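Local coordinates for 2-hydroxyhepta-2,4-diene-1, 7-dioateisomerase (Mycobacterium abscessus, PDB 3R6O), which probably catalyses the isomerisation of 2-hydroxyhepta-2,4-diene-1,7-dioate as a magnesium-binding enzyme of the fumarylacetoacetate hydrolase family, at residues A[97-101]-A[222-226]; A[185-190]-A[219-223]; A[236-240]-A[308-312]; A[244-249]-A[296-300]. One frame throughout, in Å; residues are numbered along the deposited sequence.

Contact 1 (A[97-101]-A[222-226]); sequences GAPIP and TGPWL
Thr222 meets both Ala98 and Pro99 through its hydroxyl. OG1 lies 3.3 Å from Ala98 CB and touches Pro99 CD as well. It stands between the backbone N and the carbonyl carbon of its own residue (chi1 62°). This rotation points the hydroxyl at the 97-101 loop. The same oxygen bonds to Ser140 O and to a water, which lies 2.9 Å from Thr222 OG1. The water accepts from Ile100 N and donates to Ile100 O, so it ties the loop backbone to the threonine.

Gly223 comes next. It has a positive phi (101°) and brings its bare CA against the Pro99 ring, 3.6 Å from Pro99 CD. A cis peptide bond leads into Pro224, whose O touches Pro99 CG. A second water lies 2.7 Å from Gly97 O and 2.8 Å from Pro224 O. The contact joins two buried loops of the FAH fold, one ahead of strand 106-110 and one between strands 220-221 and 226-228.

Trp225 offers its CA to Pro99 CG at 3.8 Å. Its indole turns from the loop, and NE1 bonds to Lys310 O. Leu226 opens strand 226-228. Its CB lies 4.5 Å from Pro99 CB, and its CD2 meets the tip of Ile100 at CD1. Ile67 of helix 63-67 packs on both Leu226 and Ile100.

Contact 2 (A[185-190]-A[219-223]); sequences MLANDI and FCPTG
Ile190 and Phe219 make the main side-chain contact here. Ile190 CG2 sits over the centre of one face of the Phe219 ring, 3.7 Å from the centroid and 13° off the ring normal. This is a CH-pi contact. The Ile190 torsions explain it. CG2 is anti to the backbone N and reaches the ring, while CG1 (chi1 -57°) lies beside that N and meets Pro221 CD at 3.8 Å. Asn188 CB lies against the CG and CD atoms of the Pro221 ring. The asparagine amide leads off the other way, and its OD1 accepts from Glu158 N.

At the far end, Met185 bends at chi3 (-81°). The bend lays CE beside Thr222, 4.0 Å from its CB, and CE touches CG2 as well. Leu186 CB rests on Gly223 O.

The chains run nearly antiparallel and are bridged at Ala187 and Thr222. Gly223 N bonds to Leu186 O, and Asn188 N bonds to Pro221 O at 3.1 Å. The third bond, Ile190 N to Phe219 O, is weak. C-H...O contacts run from Thr222 CA to Leu186 O and from Ala187 CA to Pro221 O.

Asp189 turns its carboxylate away from 219-223 and toward the magnesium site, which it forms with Glu160. Lys134 bridges to Asp189 OD1 and Lys214 to OD2. On the edge opposite 219-223, the backbones of Ala187 and Asp189 bond to Glu160 and Glu158 of strand 155-165. Strand 279-281 touches Met185 and Ala187.

Contact 3 (A[236-240]-A[308-312]); sequences ETFDF and SAKLG
Lys310 reaches from the turn of the beta hairpin formed by strands 303-308 and 312-320 to the chain entering strand 239-244. These strands belong to the mixed sheet that also holds strands 146-148 and 247-253. Within the turn, Ser308 N bonds to Gly312 O, and Gly312 N bonds back to Ser308 O.

The packed side centres on the Phe238 ring. Leu311 comes to the CD1 and CE1 atoms of that ring, with CD2 3.8 Å from Phe238 CE1. The two side chains cross at about a right angle. Lys310 CE touches the same two ring atoms. Tyr184 meets the Phe238 ring too, and Ile161 of strand 155-165 packs on Leu311. Further along, Phe240 CB lies 4.0 Å from Ser308 CB, but its ring leads off toward Ile159 and Ile161.

The solvent side is looser and more polar. The side chains of Thr237, Asp239 and Ala309 stay clear of the opposite segment. A water fills in for a direct backbone bond: it donates to Asp239 O at 2.7 Å and accepts from Ala309 N at 2.8 Å.

At the other end, the Lys310 chain bends at chi3 (-76°), which brings its ammonium to the Glu236 carboxylate and Thr237 O. NZ lies over the face of the Phe238 ring, 4.8 Å from its centroid, as a cation-pi contact. It makes a salt bridge to Glu236, meeting OE1 at 2.8 Å. Its second bond holds Thr237 O, with NZ at 2.9 Å and a C=O...N angle of 162°.

Contact 4 (A[244-249]-A[296-300]); sequences INGELR and RYLRP
A type I' turn from Ile244 to Glu247 closes a beta hairpin, and the 296-300 loop lies beside it, the nearest CA atoms, of Ile244 and Leu298, 8.6 Å apart, so side chains span the gap. Arg249 and Arg296 stack their guanidinium groups, with centres 3.6 Å apart and planes at 23°. Ile244 CD1 covers the opposite face of Arg249 and meets Leu298 CD2 at 3.6 Å. A bend at chi2 (-56°) folds the Arg249 chain toward the loop. Its NH1 bonds to Arg296 O at 3.0 Å, in the carbonyl plane on a lone pair, and to Tyr157 OH.

Glu247 is extended and takes Arg296 end-on. Arg296 NH2 meets Glu247 OE1 on the syn side at 3.0 Å, but tilted well out of the carboxylate plane. Arg296 NH1 meets Glu247 OE2 at 3.0 Å, from above that plane. Arg299 NH2 comes 3.6 Å from Arg249 NH2, at its edge. Arg299 NH2 forms a salt bridge with Asp302. A water accepts from Asn245 ND2 and, weakly, from Arg299 NH2.

Three arginines thus gather here. Glu247 and Asp302 supply carboxylates that probably balance the positive charge, and hydrogen bonds fix how the stacked pair is turned.

How the contacts relate
Contacts 1 and 2 are buried near the middle of the chain. Contacts 3 and 4 are partly buried and reach solvent. Contacts 1 and 2 share Thr222 and Gly223, and Met185 SD of contact 2 packs on Pro99 CG of contact 1. Contact 3 joins this core through Leu311, which lies against Met185 and Leu186 and, by its O, against Pro224 CD. Contact 4 touches contact 2 between Ile190 and Leu298, and shares a sheet with contact 3. Chemistry follows depth: apolar packing and bridging waters in contact 1, backbone bonding in contact 2, a lysine salt bridge with a cation-pi contact in contact 3, stacked arginines and a two-pronged salt bridge in contact 4. Contact 2 alone includes a magnesium ligand.

Contact 1 (A[97-101]-A[222-226])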
loop_
_atom_site.group_PDB
_atom_site.type_symbol
_atom_site.label_atom_id
_atom_site.label_comp_id
_atom_site.label_asym_id
_atom_site.label_seq_id
_atom_site.Cartn_x
_atom_site.Cartn_y
_atom_site.Cartn_z
ATOM N N GLY A 97 4.991 -5.565 20.006
ATOM C CA GLY A 97 5.075 -5.418 18.583
ATOM C C GLY A 97 4.357 -4.181 18.081
ATOM O O GLY A 97 3.789 -3.410 18.864
ATOM N N ALA A 98 4.369 -4.034 16.759
ATOM C CA ALA A 98 3.522 -3.090 16.067
ATOM C C ALA A 98 2.060 -3.416 16.437
ATOM O O ALA A 98 1.623 -4.553 16.269
ATOM C CB ALA A 98 3.748 -3.210 14.541
ATOM N N PRO A 99 1.312 -2.446 16.974
ATOM C CA PRO A 99 -0.068 -2.780 17.390
ATOM C C PRO A 99 -0.994 -3.249 16.242
ATOM O O PRO A 99 -1.851 -4.124 16.458
ATOM C CB PRO A 99 -0.566 -1.472 18.019
ATOM C CG PRO A 99 0.700 -0.759 18.435
ATOM C CD PRO A 99 1.675 -1.064 17.366
ATOM N N ILE A 100 -0.823 -2.666 15.050
ATOM C CA ILE A 100 -1.471 -3.119 13.825
ATOM C C ILE A 100 -0.387 -3.698 12.912
ATOM O O ILE A 100 0.309 -2.956 12.206
ATOM C CB ILE A 100 -2.211 -1.978 13.098
ATOM C CG1 ILE A 100 -3.103 -1.162 14.064
ATOM C CG2 ILE A 100 -3.003 -2.540 11.852
ATOM C CD1 ILE A 100 -4.174 -2.006 14.830
ATOM N N PRO A 101 -0.208 -5.026 12.952
ATOM C CA PRO A 101 0.978 -5.538 12.288
ATOM C C PRO A 101 0.845 -5.628 10.771
ATOM O O PRO A 101 1.854 -5.631 10.089
ATOM C CB PRO A 101 1.183 -6.924 12.888
ATOM C CG PRO A 101 0.132 -7.147 13.891
ATOM C CD PRO A 101 -0.784 -5.974 13.915
ATOM N N THR A 222 5.925 1.811 14.884
ATOM C CA THR A 222 4.596 2.145 15.435
ATOM C C THR A 222 4.447 1.587 16.855
ATOM O O THR A 222 5.138 0.622 17.235
ATOM C CB THR A 222 3.454 1.511 14.589
ATOM O OG1 THR A 222 3.554 0.078 14.614
ATOM C CG2 THR A 222 3.489 1.992 13.155
ATOM N N GLY A 223 3.528 2.178 17.629
ATOM C CA GLY A 223 3.285 1.741 19.010
ATOM C C GLY A 223 3.943 2.659 20.037
ATOM O O GLY A 223 4.512 3.703 19.693
ATOM N N PRO A 224 3.940 2.245 21.301
ATOM C CA PRO A 224 3.674 0.874 21.759
ATOM C C PRO A 224 2.215 0.413 21.838
ATOM O O PRO A 224 1.976 -0.781 22.067
ATOM C CB PRO A 224 4.315 0.846 23.162
ATOM C CG PRO A 224 4.321 2.266 23.615
ATOM C CD PRO A 224 4.513 3.093 22.352
ATOM N N TRP A 225 1.248 1.313 21.690
ATOM C CA TRP A 225 -0.130 0.869 21.769
ATOM C C TRP A 225 -1.086 1.655 20.921
ATOM O O TRP A 225 -0.806 2.784 20.520
ATOM C CB TRP A 225 -0.593 0.817 23.248
ATOM C CG TRP A 225 -0.471 2.102 24.027
ATOM C CD1 TRP A 225 -1.221 3.223 23.864
ATOM C CD2 TRP A 225 0.417 2.377 25.129
ATOM N NE1 TRP A 225 -0.832 4.192 24.747
ATOM C CE2 TRP A 225 0.158 3.698 25.548
ATOM C CE3 TRP A 225 1.413 1.641 25.785
ATOM C CZ2 TRP A 225 0.854 4.307 26.594
ATOM C CZ3 TRP A 225 2.098 2.227 26.822
ATOM C CH2 TRP A 225 1.817 3.556 27.227
ATOM N N LEU A 226 -2.203 1.019 20.596
ATOM C CA LEU A 226 -3.351 1.708 20.037
ATOM C C LEU A 226 -4.147 2.327 21.154
ATOM O O LEU A 226 -4.734 1.620 21.969
ATOM C CB LEU A 226 -4.228 0.749 19.241
ATOM C CG LEU A 226 -5.523 1.296 18.653
ATOM C CD1 LEU A 226 -5.219 2.283 17.554
ATOM C CD2 LEU A 226 -6.378 0.136 18.065
HETATM O O HOH W 1 2.214 -3.395 21.059
HETATM O O HOH W 2 0.946 -0.844 13.744
#

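Contact 2 (A[185-190]-A[219-223])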
loop_
_atom_site.group_PDB
_atom_site.type_symbol
_atom_site.label_atom_id
_atom_site.label_comp_id
_atom_site.label_asym_id
_atom_site.label_seq_id
_atom_site.Cartn_x
_atom_site.Cartn_y
_atom_site.Cartn_z
ATOM N N MET A 185 -1.906 5.981 17.399
ATOM C CA MET A 185 -0.611 5.348 17.736
ATOM C C MET A 185 0.505 6.345 17.475
ATOM O O MET A 185 0.404 7.172 16.544
ATOM C CB MET A 185 -0.271 4.187 16.805
ATOM C CG MET A 185 -1.275 3.149 16.656
ATOM S SD MET A 185 -0.442 1.775 15.896
ATOM C CE MET A 185 -0.418 2.219 14.165
ATOM N N LEU A 186 1.577 6.229 18.250
ATOM C CA LEU A 186 2.800 6.964 17.943
ATOM C C LEU A 186 3.421 6.281 16.728
ATOM O O LEU A 186 3.273 5.071 16.540
ATOM C CB LEU A 186 3.744 6.924 19.156
ATOM C CG LEU A 186 4.849 7.967 19.303
ATOM C CD1 LEU A 186 4.283 9.359 19.134
ATOM C CD2 LEU A 186 5.573 7.794 20.697
ATOM N N ALA A 187 4.067 7.048 15.860
ATOM C CA ALA A 187 4.690 6.479 14.691
ATOM C C ALA A 187 5.933 7.273 14.278
ATOM O O ALA A 187 6.152 8.383 14.769
ATOM C CB ALA A 187 3.692 6.364 13.514
ATOM N N ASN A 188 6.725 6.698 13.379
ATOM C CA ASN A 188 7.826 7.473 12.689
ATOM C C ASN A 188 7.810 7.265 11.172
ATOM O O ASN A 188 7.782 6.130 10.706
ATOM C CB ASN A 188 9.175 7.075 13.260
ATOM C CG ASN A 188 10.227 8.197 13.106
ATOM O OD1 ASN A 188 10.627 8.523 12.004
ATOM N ND2 ASN A 188 10.597 8.826 14.215
ATOM N N ASP A 189 7.787 8.340 10.375
ATOM C CA ASP A 189 7.927 8.180 8.934
ATOM C C ASP A 189 9.423 8.277 8.586
ATOM O O ASP A 189 9.894 9.323 8.168
ATOM C CB ASP A 189 7.109 9.252 8.189
ATOM C CG ASP A 189 7.150 9.078 6.704
ATOM O OD1 ASP A 189 7.747 8.080 6.238
ATOM O OD2 ASP A 189 6.620 9.924 5.965
ATOM N N ILE A 190 10.165 7.195 8.825
ATOM C CA ILE A 190 11.589 7.114 8.490
ATOM C C ILE A 190 11.730 7.189 6.980
ATOM O O ILE A 190 11.046 6.453 6.249
ATOM C CB ILE A 190 12.240 5.764 8.916
ATOM C CG1 ILE A 190 12.090 5.480 10.429
ATOM C CG2 ILE A 190 13.766 5.676 8.417
ATOM C CD1 ILE A 190 12.870 6.370 11.388
ATOM N N PHE A 219 11.208 1.037 8.336
ATOM C CA PHE A 219 10.959 2.467 8.114
ATOM C C PHE A 219 9.610 3.013 8.649
ATOM O O PHE A 219 9.355 4.218 8.556
ATOM C CB PHE A 219 11.120 2.831 6.627
ATOM C CG PHE A 219 12.542 3.002 6.169
ATOM C CD1 PHE A 219 13.597 2.369 6.799
ATOM C CD2 PHE A 219 12.813 3.802 5.070
ATOM C CE1 PHE A 219 14.906 2.557 6.353
ATOM C CE2 PHE A 219 14.111 3.977 4.609
ATOM C CZ PHE A 219 15.148 3.350 5.238
ATOM N N CYS A 220 8.759 2.167 9.217
ATOM C CA CYS A 220 7.519 2.653 9.867
ATOM C C CYS A 220 7.316 2.076 11.265
ATOM O O CYS A 220 6.372 1.302 11.516
ATOM C CB CYS A 220 6.283 2.403 9.007
ATOM S SG CYS A 220 4.862 3.452 9.486
ATOM N N PRO A 221 8.213 2.419 12.197
ATOM C CA PRO A 221 7.972 2.112 13.591
ATOM C C PRO A 221 6.606 2.617 14.073
ATOM O O PRO A 221 6.192 3.708 13.711
ATOM C CB PRO A 221 9.107 2.839 14.320
ATOM C CG PRO A 221 10.159 3.044 13.314
ATOM C CD PRO A 221 9.452 3.177 12.017
ATOM N N THR A 222 5.925 1.811 14.884
ATOM C CA THR A 222 4.596 2.145 15.435
ATOM C C THR A 222 4.447 1.587 16.855
ATOM O O THR A 222 5.138 0.622 17.235
ATOM C CB THR A 222 3.454 1.511 14.589
ATOM O OG1 THR A 222 3.554 0.078 14.614
ATOM C CG2 THR A 222 3.489 1.992 13.155
ATOM N N GLY A 223 3.528 2.178 17.629
ATOM C CA GLY A 223 3.285 1.741 19.010
ATOM C C GLY A 223 3.943 2.659 20.037
ATOM O O GLY A 223 4.512 3.703 19.693
#

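Contact 3 (A[236-240]-A[308-312])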
loop_
_atom_site.group_PDB
_atom_site.type_symbol
_atom_site.label_atom_id
_atom_site.label_comp_id
_atom_site.label_asym_id
_atom_site.label_seq_id
_atom_site.Cartn_x
_atom_site.Cartn_y
_atom_site.Cartn_z
ATOM N N GLU A 236 -8.824 13.906 19.918
ATOM C CA GLU A 236 -8.050 14.351 21.052
ATOM C C GLU A 236 -6.836 15.124 20.566
ATOM O O GLU A 236 -6.546 15.193 19.367
ATOM C CB GLU A 236 -7.604 13.166 21.918
ATOM C CG GLU A 236 -8.768 12.349 22.505
ATOM C CD GLU A 236 -8.417 11.646 23.796
ATOM O OE1 GLU A 236 -7.385 11.980 24.420
ATOM O OE2 GLU A 236 -9.206 10.779 24.219
ATOM N N THR A 237 -6.196 15.760 21.519
ATOM C CA THR A 237 -4.982 16.531 21.306
ATOM C C THR A 237 -3.816 15.767 21.929
ATOM O O THR A 237 -3.968 15.138 22.993
ATOM C CB THR A 237 -5.208 17.905 21.908
ATOM O OG1 THR A 237 -6.207 18.568 21.105
ATOM C CG2 THR A 237 -3.937 18.744 21.965
ATOM N N PHE A 238 -2.661 15.794 21.244
ATOM C CA PHE A 238 -1.445 15.163 21.750
ATOM C C PHE A 238 -0.251 16.091 21.694
ATOM O O PHE A 238 -0.154 16.941 20.804
ATOM C CB PHE A 238 -1.121 13.914 20.953
ATOM C CG PHE A 238 -2.246 12.977 20.888
ATOM C CD1 PHE A 238 -2.378 11.950 21.805
ATOM C CD2 PHE A 238 -3.226 13.158 19.939
ATOM C CE1 PHE A 238 -3.463 11.121 21.754
ATOM C CE2 PHE A 238 -4.292 12.319 19.875
ATOM C CZ PHE A 238 -4.414 11.302 20.782
ATOM N N ASP A 239 0.635 15.940 22.672
ATOM C CA ASP A 239 1.927 16.632 22.658
ATOM C C ASP A 239 2.980 15.569 22.596
ATOM O O ASP A 239 2.908 14.590 23.314
ATOM C CB ASP A 239 2.106 17.475 23.914
ATOM C CG ASP A 239 1.108 18.616 23.990
ATOM O OD1 ASP A 239 0.959 19.372 22.986
ATOM O OD2 ASP A 239 0.457 18.752 25.044
ATOM N N PHE A 240 3.971 15.732 21.734
ATOM C CA PHE A 240 4.900 14.631 21.517
ATOM C C PHE A 240 6.314 15.143 21.279
ATOM O O PHE A 240 6.503 16.256 20.783
ATOM C CB PHE A 240 4.410 13.740 20.358
ATOM C CG PHE A 240 4.092 14.503 19.092
ATOM C CD1 PHE A 240 5.013 14.585 18.081
ATOM C CD2 PHE A 240 2.898 15.210 18.958
ATOM C CE1 PHE A 240 4.738 15.295 16.915
ATOM C CE2 PHE A 240 2.616 15.963 17.787
ATOM C CZ PHE A 240 3.539 16.009 16.779
ATOM N N SER A 308 5.001 10.330 23.958
ATOM C CA SER A 308 3.791 11.098 24.082
ATOM C C SER A 308 3.102 10.615 25.376
ATOM O O SER A 308 3.183 9.430 25.749
ATOM C CB SER A 308 2.975 10.960 22.795
ATOM O OG SER A 308 1.597 11.214 22.960
ATOM N N ALA A 309 2.497 11.526 26.119
ATOM C CA ALA A 309 1.946 11.146 27.419
ATOM C C ALA A 309 0.874 10.042 27.279
ATOM O O ALA A 309 0.800 9.137 28.110
ATOM C CB ALA A 309 1.380 12.375 28.154
ATOM N N LYS A 310 0.055 10.103 26.237
ATOM C CA LYS A 310 -1.052 9.156 26.126
ATOM C C LYS A 310 -0.730 7.975 25.239
ATOM O O LYS A 310 -1.420 6.959 25.281
ATOM C CB LYS A 310 -2.323 9.839 25.622
ATOM C CG LYS A 310 -2.975 10.725 26.657
ATOM C CD LYS A 310 -4.233 11.391 26.108
ATOM C CE LYS A 310 -3.928 12.567 25.160
ATOM N NZ LYS A 310 -5.126 13.488 25.049
ATOM N N LEU A 311 0.329 8.085 24.461
ATOM C CA LEU A 311 0.625 7.096 23.455
ATOM C C LEU A 311 1.891 6.284 23.767
ATOM O O LEU A 311 2.245 5.401 23.006
ATOM C CB LEU A 311 0.765 7.795 22.113
ATOM C CG LEU A 311 -0.429 8.610 21.638
ATOM C CD1 LEU A 311 -0.085 9.181 20.300
ATOM C CD2 LEU A 311 -1.739 7.765 21.548
ATOM N N GLY A 312 2.573 6.591 24.877
ATOM C CA GLY A 312 3.682 5.747 25.324
ATOM C C GLY A 312 5.003 6.165 24.705
ATOM O O GLY A 312 5.162 7.304 24.294
HETATM O O HOH W 3 3.067 14.230 25.955
#

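Contact 4 (A[244-249]-A[296-300])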
loop_
_atom_site.group_PDB
_atom_site.type_symbol
_atom_site.label_atom_id
_atom_site.label_comp_id
_atom_site.label_asym_id
_atom_site.label_seq_id
_atom_site.Cartn_x
_atom_site.Cartn_y
_atom_site.Cartn_z
ATOM N N ILE A 244 17.231 11.975 20.381
ATOM C CA ILE A 244 18.234 11.023 19.931
ATOM C C ILE A 244 19.373 11.078 20.921
ATOM O O ILE A 244 19.924 12.146 21.162
ATOM C CB ILE A 244 18.703 11.324 18.532
ATOM C CG1 ILE A 244 17.567 11.031 17.537
ATOM C CG2 ILE A 244 19.985 10.446 18.200
ATOM C CD1 ILE A 244 17.887 11.467 16.080
ATOM N N ASN A 245 19.651 9.923 21.545
ATOM C CA ASN A 245 20.575 9.828 22.661
ATOM C C ASN A 245 20.291 10.862 23.748
ATOM O O ASN A 245 21.202 11.435 24.302
ATOM C CB ASN A 245 22.020 9.941 22.129
ATOM C CG ASN A 245 22.256 9.056 20.929
ATOM O OD1 ASN A 245 21.726 7.915 20.851
ATOM N ND2 ASN A 245 23.013 9.563 19.958
ATOM N N GLY A 246 19.005 11.094 24.048
ATOM C CA GLY A 246 18.627 11.976 25.130
ATOM C C GLY A 246 18.472 13.426 24.696
ATOM O O GLY A 246 17.857 14.220 25.407
ATOM N N GLU A 247 19.046 13.789 23.554
ATOM C CA GLU A 247 18.936 15.167 23.048
ATOM C C GLU A 247 17.627 15.428 22.293
ATOM O O GLU A 247 17.257 14.668 21.362
ATOM C CB GLU A 247 20.087 15.461 22.128
ATOM C CG GLU A 247 20.105 16.865 21.600
ATOM C CD GLU A 247 21.251 17.070 20.652
ATOM O OE1 GLU A 247 21.950 16.062 20.323
ATOM O OE2 GLU A 247 21.434 18.234 20.222
ATOM N N LEU A 248 16.970 16.541 22.631
ATOM C CA LEU A 248 15.736 16.909 21.937
ATOM C C LEU A 248 15.992 17.240 20.456
ATOM O O LEU A 248 16.852 18.073 20.162
ATOM C CB LEU A 248 15.051 18.075 22.635
ATOM C CG LEU A 248 13.625 18.406 22.195
ATOM C CD1 LEU A 248 12.669 17.256 22.480
ATOM C CD2 LEU A 248 13.155 19.700 22.869
ATOM N N ARG A 249 15.285 16.565 19.546
ATOM C CA ARG A 249 15.282 16.923 18.133
ATOM C C ARG A 249 13.952 17.563 17.707
ATOM O O ARG A 249 13.925 18.591 17.021
ATOM C CB ARG A 249 15.556 15.699 17.235
ATOM C CG ARG A 249 16.918 14.991 17.467
ATOM C CD ARG A 249 18.114 15.914 17.320
ATOM N NE ARG A 249 19.360 15.152 17.320
ATOM C CZ ARG A 249 19.860 14.468 16.293
ATOM N NH1 ARG A 249 19.247 14.406 15.127
ATOM N NH2 ARG A 249 20.988 13.821 16.450
ATOM N N ARG A 296 21.710 16.282 10.444
ATOM C CA ARG A 296 21.699 15.525 11.699
ATOM C C ARG A 296 20.965 14.196 11.478
ATOM O O ARG A 296 20.137 13.794 12.303
ATOM C CB ARG A 296 21.016 16.315 12.816
ATOM C CG ARG A 296 21.529 17.750 13.014
ATOM C CD ARG A 296 21.170 18.229 14.409
ATOM N NE ARG A 296 21.951 17.444 15.367
ATOM C CZ ARG A 296 21.821 17.518 16.689
ATOM N NH1 ARG A 296 20.925 18.368 17.256
ATOM N NH2 ARG A 296 22.583 16.747 17.449
ATOM N N TYR A 297 21.294 13.549 10.357
ATOM C CA TYR A 297 20.735 12.265 9.959
ATOM C C TYR A 297 21.140 11.166 10.965
ATOM O O TYR A 297 22.041 11.345 11.778
ATOM C CB TYR A 297 21.130 11.874 8.520
ATOM C CG TYR A 297 20.638 12.816 7.418
ATOM C CD1 TYR A 297 19.295 13.049 7.235
ATOM C CD2 TYR A 297 21.528 13.395 6.503
ATOM C CE1 TYR A 297 18.834 13.877 6.241
ATOM C CE2 TYR A 297 21.072 14.240 5.476
ATOM C CZ TYR A 297 19.722 14.466 5.348
ATOM O OH TYR A 297 19.237 15.311 4.365
ATOM N N LEU A 298 20.368 10.080 10.979
ATOM C CA LEU A 298 20.591 8.966 11.885
ATOM C C LEU A 298 21.967 8.356 11.604
ATOM O O LEU A 298 22.347 8.178 10.453
ATOM C CB LEU A 298 19.486 7.937 11.740
ATOM C CG LEU A 298 18.079 8.482 12.036
ATOM C CD1 LEU A 298 16.944 7.414 11.745
ATOM C CD2 LEU A 298 18.039 8.980 13.474
ATOM N N ARG A 299 22.703 8.100 12.678
ATOM C CA ARG A 299 24.057 7.556 12.640
ATOM C C ARG A 299 24.015 6.163 13.266
ATOM O O ARG A 299 23.189 5.904 14.120
ATOM C CB ARG A 299 24.984 8.442 13.450
ATOM C CG ARG A 299 25.134 9.890 12.897
ATOM C CD ARG A 299 25.696 10.831 13.976
ATOM N NE ARG A 299 24.775 10.968 15.116
ATOM C CZ ARG A 299 24.883 11.847 16.114
ATOM N NH1 ARG A 299 25.869 12.760 16.171
ATOM N NH2 ARG A 299 23.952 11.836 17.066
ATOM N N PRO A 300 24.880 5.250 12.815
ATOM C CA PRO A 300 25.013 3.965 13.529
ATOM C C PRO A 300 25.250 4.116 15.040
ATOM O O PRO A 300 26.129 4.870 15.492
ATOM C CB PRO A 300 26.192 3.301 12.830
ATOM C CG PRO A 300 26.959 4.443 12.231
ATOM C CD PRO A 300 25.937 5.439 11.810
HETATM O O HOH W 4 23.922 12.226 20.159
HETATM O O HOH W 5 21.374 11.734 14.533
#